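Local coordinates for protein TetR family transcriptional regulator (PDB 6SRN) that probably regulates transcription by binding DNA as a TetR-family protein, and binds a furan-type bacterial hormone linked to control of antibiotic production, at residues A[83-88]-A[145-150]; A[109-114]-A[196-201]; A[175-180]-A[207-212]. One frame throughout, in Å; residues are numbered along the deposited sequence.

Contact 1: A[83-88]-A[145-150]; sequences EHYARW and VDWTHL. With LUB (4-(Hydroxymethyl)-2-propylfuran-3-carboxylic acid), chain B.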
# COMPACT_ATOMS: atom_id res chain seq x y z
N GLU A 83 -3.85 -10.46 -16.11
CA GLU A 83 -4.88 -11.41 -15.81
C GLU A 83 -5.51 -11.12 -14.45
O GLU A 83 -6.71 -11.27 -14.27
CB GLU A 83 -4.29 -12.82 -15.84
CG GLU A 83 -5.17 -13.89 -15.25
CD GLU A 83 -6.55 -13.90 -15.83
OE1 GLU A 83 -6.69 -13.59 -17.03
OE2 GLU A 83 -7.49 -14.25 -15.08
N HIS A 84 -4.68 -10.72 -13.49
CA HIS A 84 -5.22 -10.50 -12.13
C HIS A 84 -6.15 -9.28 -12.10
O HIS A 84 -6.95 -9.15 -11.18
CB HIS A 84 -4.07 -10.50 -11.10
CG HIS A 84 -3.69 -9.18 -10.49
ND1 HIS A 84 -3.10 -8.15 -11.20
CD2 HIS A 84 -3.71 -8.76 -9.21
CE1 HIS A 84 -2.82 -7.15 -10.39
NE2 HIS A 84 -3.16 -7.51 -9.17
N TYR A 85 -6.10 -8.43 -13.12
CA TYR A 85 -7.10 -7.36 -13.33
C TYR A 85 -8.27 -7.76 -14.21
O TYR A 85 -9.45 -7.43 -13.90
CB TYR A 85 -6.48 -6.09 -13.89
CG TYR A 85 -5.49 -5.42 -13.02
CD1 TYR A 85 -5.79 -5.04 -11.70
CD2 TYR A 85 -4.22 -5.10 -13.52
CE1 TYR A 85 -4.84 -4.41 -10.92
CE2 TYR A 85 -3.30 -4.46 -12.73
CZ TYR A 85 -3.60 -4.08 -11.43
OH TYR A 85 -2.62 -3.48 -10.67
N ALA A 86 -7.99 -8.45 -15.31
CA ALA A 86 -8.99 -8.66 -16.35
C ALA A 86 -10.10 -9.58 -15.93
O ALA A 86 -11.17 -9.57 -16.55
CB ALA A 86 -8.32 -9.20 -17.61
N ARG A 87 -9.87 -10.39 -14.93
CA ARG A 87 -10.87 -11.27 -14.41
C ARG A 87 -12.12 -10.64 -13.71
O ARG A 87 -13.15 -11.25 -13.59
CB ARG A 87 -10.19 -12.31 -13.52
CG ARG A 87 -9.43 -11.76 -12.32
CD ARG A 87 -8.91 -12.90 -11.46
NE ARG A 87 -8.04 -13.80 -12.19
CZ ARG A 87 -7.50 -14.89 -11.65
NH1 ARG A 87 -7.71 -15.14 -10.36
NH2 ARG A 87 -6.76 -15.68 -12.38
N TRP A 88 -12.01 -9.39 -13.34
CA TRP A 88 -12.98 -8.78 -12.41
C TRP A 88 -14.27 -8.24 -13.02
O TRP A 88 -15.33 -8.36 -12.42
CB TRP A 88 -12.25 -7.77 -11.49
CG TRP A 88 -11.35 -8.53 -10.59
CD1 TRP A 88 -10.00 -8.65 -10.69
CD2 TRP A 88 -11.74 -9.33 -9.47
NE1 TRP A 88 -9.51 -9.49 -9.71
CE2 TRP A 88 -10.56 -9.94 -8.94
CE3 TRP A 88 -12.97 -9.62 -8.87
CZ2 TRP A 88 -10.59 -10.82 -7.89
CZ3 TRP A 88 -13.00 -10.49 -7.81
CH2 TRP A 88 -11.79 -11.06 -7.30
N VAL A 145 -5.82 1.88 -11.39
CA VAL A 145 -6.76 2.55 -12.27
C VAL A 145 -7.87 1.63 -12.79
O VAL A 145 -8.99 2.06 -12.96
CB VAL A 145 -6.08 3.35 -13.38
CG1 VAL A 145 -5.13 4.40 -12.84
CG2 VAL A 145 -5.34 2.43 -14.28
N ASP A 146 -7.57 0.35 -13.02
CA ASP A 146 -8.60 -0.58 -13.51
C ASP A 146 -9.71 -0.78 -12.48
O ASP A 146 -10.87 -0.70 -12.80
CB ASP A 146 -7.97 -1.92 -13.90
CG ASP A 146 -7.08 -1.82 -15.12
OD1 ASP A 146 -7.55 -1.19 -16.11
OD2 ASP A 146 -5.92 -2.31 -15.09
N TRP A 147 -9.32 -1.00 -11.22
CA TRP A 147 -10.30 -1.20 -10.18
C TRP A 147 -11.05 0.10 -9.90
O TRP A 147 -12.22 0.07 -9.65
CB TRP A 147 -9.63 -1.71 -8.89
CG TRP A 147 -9.59 -3.22 -8.77
CD1 TRP A 147 -8.54 -4.07 -9.10
CD2 TRP A 147 -10.62 -4.04 -8.25
NE1 TRP A 147 -8.89 -5.38 -8.80
CE2 TRP A 147 -10.18 -5.39 -8.33
CE3 TRP A 147 -11.91 -3.78 -7.75
CZ2 TRP A 147 -10.97 -6.44 -7.83
CZ3 TRP A 147 -12.67 -4.82 -7.30
CH2 TRP A 147 -12.21 -6.12 -7.37
N THR A 148 -10.36 1.24 -9.97
CA THR A 148 -11.03 2.50 -9.77
C THR A 148 -12.13 2.71 -10.81
O THR A 148 -13.26 3.04 -10.42
CB THR A 148 -10.02 3.66 -9.70
OG1 THR A 148 -9.06 3.39 -8.67
CG2 THR A 148 -10.74 4.98 -9.38
N HIS A 149 -11.80 2.48 -12.07
CA HIS A 149 -12.77 2.61 -13.16
C HIS A 149 -13.90 1.60 -13.03
O HIS A 149 -15.09 1.92 -13.26
CB HIS A 149 -12.07 2.47 -14.51
CG HIS A 149 -11.48 3.76 -14.98
ND1 HIS A 149 -10.22 3.87 -15.52
CD2 HIS A 149 -12.01 5.01 -15.00
CE1 HIS A 149 -10.00 5.13 -15.87
NE2 HIS A 149 -11.06 5.85 -15.54
N LEU A 150 -13.55 0.39 -12.63
CA LEU A 150 -14.54 -0.65 -12.45
C LEU A 150 -15.59 -0.28 -11.40
O LEU A 150 -16.79 -0.37 -11.66
CB LEU A 150 -13.85 -1.99 -12.14
CG LEU A 150 -14.75 -3.22 -12.05
CD1 LEU A 150 -15.49 -3.49 -13.35
CD2 LEU A 150 -13.91 -4.42 -11.66
C2 LUB B . -5.31 -3.61 -5.56
C4 LUB B . -3.25 -4.12 -6.26
C5 LUB B . -3.44 -4.73 -5.08
C6 LUB B . -6.58 -2.94 -5.23
O11 LUB B . -5.76 -2.10 -7.99
C9 LUB B . -4.61 -2.54 -7.76
O10 LUB B . -3.62 -2.28 -8.53
C3 LUB B . -4.34 -3.34 -6.58
C12 LUB B . -2.01 -4.42 -7.09
O13 LUB B . -1.38 -3.18 -7.46
O1 LUB B . -4.67 -4.33 -4.54
C7 LUB B . -7.71 -3.97 -5.40
C8 LUB B . -9.07 -3.37 -5.15
O HOH W 1 -6.83 -7.32 -9.15
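Trp88 and Trp147 make the main apolar contact between residues 83-88 and the start of helix 145-161. CZ2 of Trp147 lies over one face of the Trp88 indole, 3.4 Å from Trp88 CD2. The two ring planes are 47° apart, so the pair is oblique. Next to it, Leu150 CD2 rests on Trp88 CB at 3.7 Å. Tyr85 CD1 touches Trp147 CD1, and the carboxylate oxygen OD2 of Asp146 sits over a face of the Tyr85 ring, 3.6 Å from its CD2.

The polar link between the segments is a water. It donates to His84 O and accepts from Trp147 NE1, 2.9 Å away. His84 O also takes a weak hydrogen bond from Trp88 NE1. One carbonyl therefore serves both indoles, one directly and one through the water.

The furan ligand lies against the same side chains. Tyr85 OH donates to its carboxylate oxygen O10 at 2.6 Å. Tyr85 CG lies anti to the carbonyl carbon (chi1 -64°), toward helix 145-161. Gln130 is a second partner of this hydroxyl, and Tyr144 N also bonds the ligand. The propyl end packs on Trp147, with ligand C8 3.5 Å from Trp147 CD2, on the face opposite Trp88 CB. His84 meets the hydroxymethyl carbon C12 with its ring edge.

The acid end meets a hydroxyl donor and the propyl end an indole face, so this wall matches both polar and apolar parts of the ligand. Trp147 lies between the ligand and Trp88, just beyond helix 73-86, which probably corresponds to the helix linking ligand and DNA-binding domains in TetR-family repressors.

Contact 2: A[109-114]-A[196-201]; sequences MLHRAA and DIMERW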
# COMPACT_ATOMS: atom_id res chain seq x y z
N MET A 109 -17.79 -7.27 -4.51
CA MET A 109 -16.55 -7.31 -5.29
C MET A 109 -15.32 -7.27 -4.41
O MET A 109 -14.35 -8.02 -4.61
CB MET A 109 -16.52 -6.15 -6.28
CG MET A 109 -17.50 -6.37 -7.42
SD MET A 109 -16.94 -7.60 -8.57
CE MET A 109 -15.59 -6.73 -9.37
N LEU A 110 -15.33 -6.39 -3.41
CA LEU A 110 -14.16 -6.24 -2.54
C LEU A 110 -14.03 -7.46 -1.58
O LEU A 110 -12.93 -7.91 -1.27
CB LEU A 110 -14.16 -4.89 -1.79
CG LEU A 110 -14.02 -3.70 -2.75
CD1 LEU A 110 -14.30 -2.42 -1.97
CD2 LEU A 110 -12.63 -3.63 -3.38
N HIS A 111 -15.15 -8.01 -1.15
CA HIS A 111 -15.14 -9.30 -0.42
C HIS A 111 -14.45 -10.36 -1.25
O HIS A 111 -13.54 -11.06 -0.78
CB HIS A 111 -16.60 -9.67 -0.17
CG HIS A 111 -16.82 -10.94 0.57
ND1 HIS A 111 -18.05 -11.59 0.54
CD2 HIS A 111 -15.99 -11.76 1.24
CE1 HIS A 111 -17.97 -12.70 1.27
NE2 HIS A 111 -16.73 -12.82 1.73
N ARG A 112 -14.86 -10.50 -2.51
CA ARG A 112 -14.27 -11.49 -3.37
C ARG A 112 -12.77 -11.21 -3.63
O ARG A 112 -11.96 -12.13 -3.68
CB ARG A 112 -15.07 -11.56 -4.68
CG ARG A 112 -16.38 -12.27 -4.53
CD ARG A 112 -17.11 -12.45 -5.84
NE ARG A 112 -18.48 -12.90 -5.56
CZ ARG A 112 -19.32 -13.39 -6.45
NH1 ARG A 112 -18.96 -13.52 -7.72
NH2 ARG A 112 -20.54 -13.76 -6.05
N ALA A 113 -12.41 -9.94 -3.80
CA ALA A 113 -10.99 -9.60 -3.96
C ALA A 113 -10.21 -10.01 -2.76
O ALA A 113 -9.07 -10.48 -2.92
CB ALA A 113 -10.84 -8.11 -4.18
N ALA A 114 -10.72 -9.78 -1.55
CA ALA A 114 -9.97 -10.15 -0.35
C ALA A 114 -9.71 -11.64 -0.25
O ALA A 114 -8.57 -12.08 0.03
CB ALA A 114 -10.70 -9.65 0.89
N ASP A 196 -4.77 -12.93 8.01
CA ASP A 196 -5.79 -12.20 8.75
C ASP A 196 -6.55 -11.22 7.84
O ASP A 196 -7.28 -10.35 8.32
CB ASP A 196 -5.18 -11.38 9.91
CG ASP A 196 -4.27 -10.22 9.44
OD1 ASP A 196 -3.71 -10.32 8.32
OD2 ASP A 196 -4.03 -9.27 10.25
N ILE A 197 -6.45 -11.36 6.53
CA ILE A 197 -6.99 -10.37 5.61
C ILE A 197 -8.49 -10.16 5.78
O ILE A 197 -8.98 -9.01 5.69
CB ILE A 197 -6.63 -10.69 4.13
CG1 ILE A 197 -6.99 -9.53 3.25
CG2 ILE A 197 -7.25 -11.97 3.65
CD1 ILE A 197 -6.48 -9.65 1.84
N MET A 198 -9.24 -11.22 6.03
CA MET A 198 -10.69 -11.04 6.09
C MET A 198 -11.13 -10.18 7.30
O MET A 198 -12.04 -9.34 7.16
CB MET A 198 -11.43 -12.39 6.06
CG MET A 198 -11.11 -13.24 4.84
SD MET A 198 -11.26 -12.47 3.22
CE MET A 198 -13.00 -12.18 3.07
N GLU A 199 -10.46 -10.38 8.45
CA GLU A 199 -10.74 -9.58 9.63
C GLU A 199 -10.32 -8.15 9.43
O GLU A 199 -10.95 -7.25 9.98
CB GLU A 199 -9.96 -10.16 10.83
CG GLU A 199 -10.27 -11.57 11.22
CD GLU A 199 -9.20 -12.52 10.70
OE1 GLU A 199 -9.28 -12.73 9.51
OE2 GLU A 199 -8.28 -13.05 11.44
N ARG A 200 -9.16 -7.95 8.80
CA ARG A 200 -8.65 -6.59 8.59
C ARG A 200 -9.59 -5.85 7.65
O ARG A 200 -9.85 -4.66 7.82
CB ARG A 200 -7.21 -6.65 8.06
CG ARG A 200 -6.20 -7.34 8.96
CD ARG A 200 -5.86 -6.57 10.24
NE ARG A 200 -6.92 -6.63 11.23
CZ ARG A 200 -7.15 -7.68 12.02
NH1 ARG A 200 -6.39 -8.79 11.97
NH2 ARG A 200 -8.16 -7.61 12.86
N TRP A 201 -10.05 -6.53 6.60
CA TRP A 201 -11.02 -5.91 5.67
C TRP A 201 -12.35 -5.62 6.36
O TRP A 201 -12.86 -4.55 6.21
CB TRP A 201 -11.19 -6.74 4.41
CG TRP A 201 -12.16 -6.13 3.45
CD1 TRP A 201 -13.25 -6.75 2.91
CD2 TRP A 201 -12.19 -4.76 2.98
NE1 TRP A 201 -13.92 -5.87 2.11
CE2 TRP A 201 -13.32 -4.64 2.14
CE3 TRP A 201 -11.37 -3.64 3.17
CZ2 TRP A 201 -13.66 -3.45 1.50
CZ3 TRP A 201 -11.72 -2.43 2.57
CH2 TRP A 201 -12.85 -2.36 1.71
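Met198 reaches His111 and Ala114 through a chain bent at chi2 and chi3 (-67°), which turns its CE back toward helix 102-119. Trp201 has CG anti to its backbone N (chi1 -179°), and its indole extends to Leu110.

Three side chains of helix 197-212 face one side of helix 102-119. Met198 CE meets the edge of the His111 imidazole near the ring plane, 3.5 Å from CD2. The two side chains cross at about a right angle. The sulfur of Met198 sits 3.7 Å from Ala114 CB. Ala114 and Met198 have the nearest CA atoms, 6.5 Å apart, consistent with the small alanine side chain. Ile197 CD1 approaches the backbone oxygen of Ala114 at 3.7 Å. Farther along, Trp201 CZ2 touches Leu110 CB at 3.6 Å and Leu110 CD1 at 3.7 Å, its six-membered ring lying across the leucine. Most of this is van der Waals packing of apolar side chains. Segments 109-114 and 197-201 run at 150° to each other, their axes 10.3 Å apart at closest. His111 ND1 bonds Glu108 of its own helix. Asp196 and Arg200 form a salt bridge within their own segment.

Leu110 belongs to the ligand pocket and also touches Trp147 of helix 145-161. Phe181 of helix 170-192, another pocket residue, meets the Trp201 ring edge-to-face, while Met184 of that helix packs on both Ile197 and Trp201. The contact thus places helix 197-212 against helix 102-119, with helix 170-192 beside both.

Contact 3: A[175-180]-A[207-212]; sequences RSLVAA and LMFFAL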
# COMPACT_ATOMS: atom_id res chain seq x y z
N ARG A 175 -11.84 5.99 -5.76
CA ARG A 175 -10.43 6.13 -5.41
C ARG A 175 -10.12 5.75 -3.97
O ARG A 175 -9.14 5.06 -3.69
CB ARG A 175 -9.93 7.54 -5.65
CG ARG A 175 -9.78 7.94 -7.11
CD ARG A 175 -9.20 9.33 -7.23
NE ARG A 175 -10.03 10.42 -6.71
CZ ARG A 175 -10.88 11.14 -7.45
NH1 ARG A 175 -11.12 10.83 -8.73
NH2 ARG A 175 -11.52 12.12 -6.88
N SER A 176 -10.94 6.23 -3.05
CA SER A 176 -10.72 6.00 -1.61
C SER A 176 -10.81 4.51 -1.29
O SER A 176 -10.04 3.95 -0.50
CB SER A 176 -11.69 6.79 -0.76
OG SER A 176 -11.50 8.22 -0.93
N LEU A 177 -11.83 3.88 -1.84
CA LEU A 177 -12.02 2.44 -1.62
C LEU A 177 -10.85 1.61 -2.15
O LEU A 177 -10.31 0.70 -1.49
CB LEU A 177 -13.30 1.94 -2.25
CG LEU A 177 -14.56 2.22 -1.43
CD1 LEU A 177 -15.77 2.02 -2.36
CD2 LEU A 177 -14.66 1.39 -0.17
N VAL A 178 -10.41 1.93 -3.34
CA VAL A 178 -9.30 1.15 -3.95
C VAL A 178 -8.02 1.38 -3.15
O VAL A 178 -7.31 0.44 -2.83
CB VAL A 178 -9.13 1.47 -5.45
CG1 VAL A 178 -7.79 0.94 -6.02
CG2 VAL A 178 -10.32 0.96 -6.23
N ALA A 179 -7.72 2.63 -2.83
CA ALA A 179 -6.48 2.90 -2.07
C ALA A 179 -6.54 2.27 -0.68
O ALA A 179 -5.56 1.66 -0.22
CB ALA A 179 -6.26 4.38 -1.92
N ALA A 180 -7.68 2.40 0.00
CA ALA A 180 -7.80 1.81 1.35
C ALA A 180 -7.69 0.28 1.33
O ALA A 180 -7.03 -0.34 2.17
CB ALA A 180 -9.06 2.22 1.96
N LEU A 207 -16.16 0.80 8.55
CA LEU A 207 -16.06 2.26 8.58
C LEU A 207 -16.37 2.87 7.21
O LEU A 207 -17.14 3.82 7.10
CB LEU A 207 -14.65 2.68 8.97
CG LEU A 207 -14.13 2.22 10.32
CD1 LEU A 207 -12.67 2.65 10.48
CD2 LEU A 207 -14.96 2.78 11.45
N MET A 208 -15.77 2.34 6.15
CA MET A 208 -15.93 2.96 4.83
C MET A 208 -17.36 2.91 4.40
O MET A 208 -17.86 3.91 3.90
CB MET A 208 -15.04 2.27 3.82
CG MET A 208 -13.62 2.35 4.28
SD MET A 208 -12.87 3.92 3.92
CE MET A 208 -12.80 4.02 2.10
N PHE A 209 -18.02 1.77 4.54
CA PHE A 209 -19.41 1.67 4.07
C PHE A 209 -20.39 2.39 4.99
O PHE A 209 -21.38 2.90 4.49
CB PHE A 209 -19.79 0.24 3.75
CG PHE A 209 -19.19 -0.22 2.48
CD1 PHE A 209 -19.79 0.03 1.25
CD2 PHE A 209 -17.94 -0.80 2.50
CE1 PHE A 209 -19.16 -0.35 0.06
CE2 PHE A 209 -17.34 -1.19 1.33
CZ PHE A 209 -17.93 -0.95 0.12
N PHE A 210 -20.06 2.53 6.27
CA PHE A 210 -20.87 3.37 7.17
C PHE A 210 -20.88 4.81 6.64
O PHE A 210 -21.94 5.48 6.63
CB PHE A 210 -20.36 3.34 8.59
CG PHE A 210 -21.18 4.19 9.52
CD1 PHE A 210 -20.89 5.54 9.69
CD2 PHE A 210 -22.23 3.62 10.19
CE1 PHE A 210 -21.66 6.32 10.54
CE2 PHE A 210 -23.00 4.38 11.04
CZ PHE A 210 -22.73 5.73 11.20
N ALA A 211 -19.72 5.24 6.16
CA ALA A 211 -19.55 6.60 5.61
C ALA A 211 -20.14 6.79 4.22
O ALA A 211 -20.39 7.93 3.81
CB ALA A 211 -18.09 6.96 5.63
N LEU A 212 -20.32 5.72 3.45
CA LEU A 212 -20.84 5.80 2.09
C LEU A 212 -22.35 5.70 2.05
O LEU A 212 -22.98 6.25 1.17
CB LEU A 212 -20.27 4.73 1.16
CG LEU A 212 -18.77 4.93 0.90
CD1 LEU A 212 -18.25 3.67 0.26
CD2 LEU A 212 -18.50 6.12 0.01
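Leu177 and Met208 have the nearest CA atoms, 7.6 Å apart, where segments 175-180 and 207-212 run antiparallel at 175°, with their helix axes 11.5 Å from each other.

The side chains fill this gap with methyl groups and one aromatic ring. Leu177 and Met208 bury the most surface. Leu177 splits its two branches. CD2 meets Met208 CE at 3.9 Å and also lies 4.0 Å from Phe209 CE2, approaching that ring obliquely. CD1 meets Leu212 CD1 tip to tip at 4.0 Å.

Met208 comes from the opposite helix and slides past Leu177 in the reverse direction. Its chain is bent at chi2 (-81°) and chi3 (-65°), and its terminal CE settles among Ser176, Leu177 and Ala180. CE lies 3.8 Å from Ser176 O, also near Ser176 CB, and 4.2 Å from Ala180 CB. The Ser176 hydroxyl bonds the backbone oxygen of Ala172 in its own helix.

Phe209 also packs on Leu103 and Val106 of helix 102-119. Met208 touches Met208 of the second subunit, and Arg175 forms a salt bridge with Glu203 of that subunit.

The contact is mainly apolar, at ordinary van der Waals spacing, and burial of methyl groups carries it without a directional bond. Both helices also meet the second subunit, consistent with the four-helix bundle by which TetR-family proteins dimerise.

Overall arrangement
Contacts 1 and 2 contribute residues to the furan pocket; contact 3 lies behind them. Contact 1 holds His84, Tyr85 and Trp147 of the pocket, and contact 2 holds Leu110. The Leu177 side chain of contact 3 is about 7 Å from the ligand. The centres of contacts 1 and 2 lie about 16 Å apart, those of 1 and 3 about 17 Å and those of 2 and 3 about 13 Å. Met109 bridges contacts 1 and 2, its CE 3.7 Å from Leu150 CD2. Val178 CG2 meets Trp147 CB at 3.8 Å, joining contact 1 to contact 3. Contacts 2 and 3 share helix 197-212. Together they run from the end of helix 73-86 to the dimer interface.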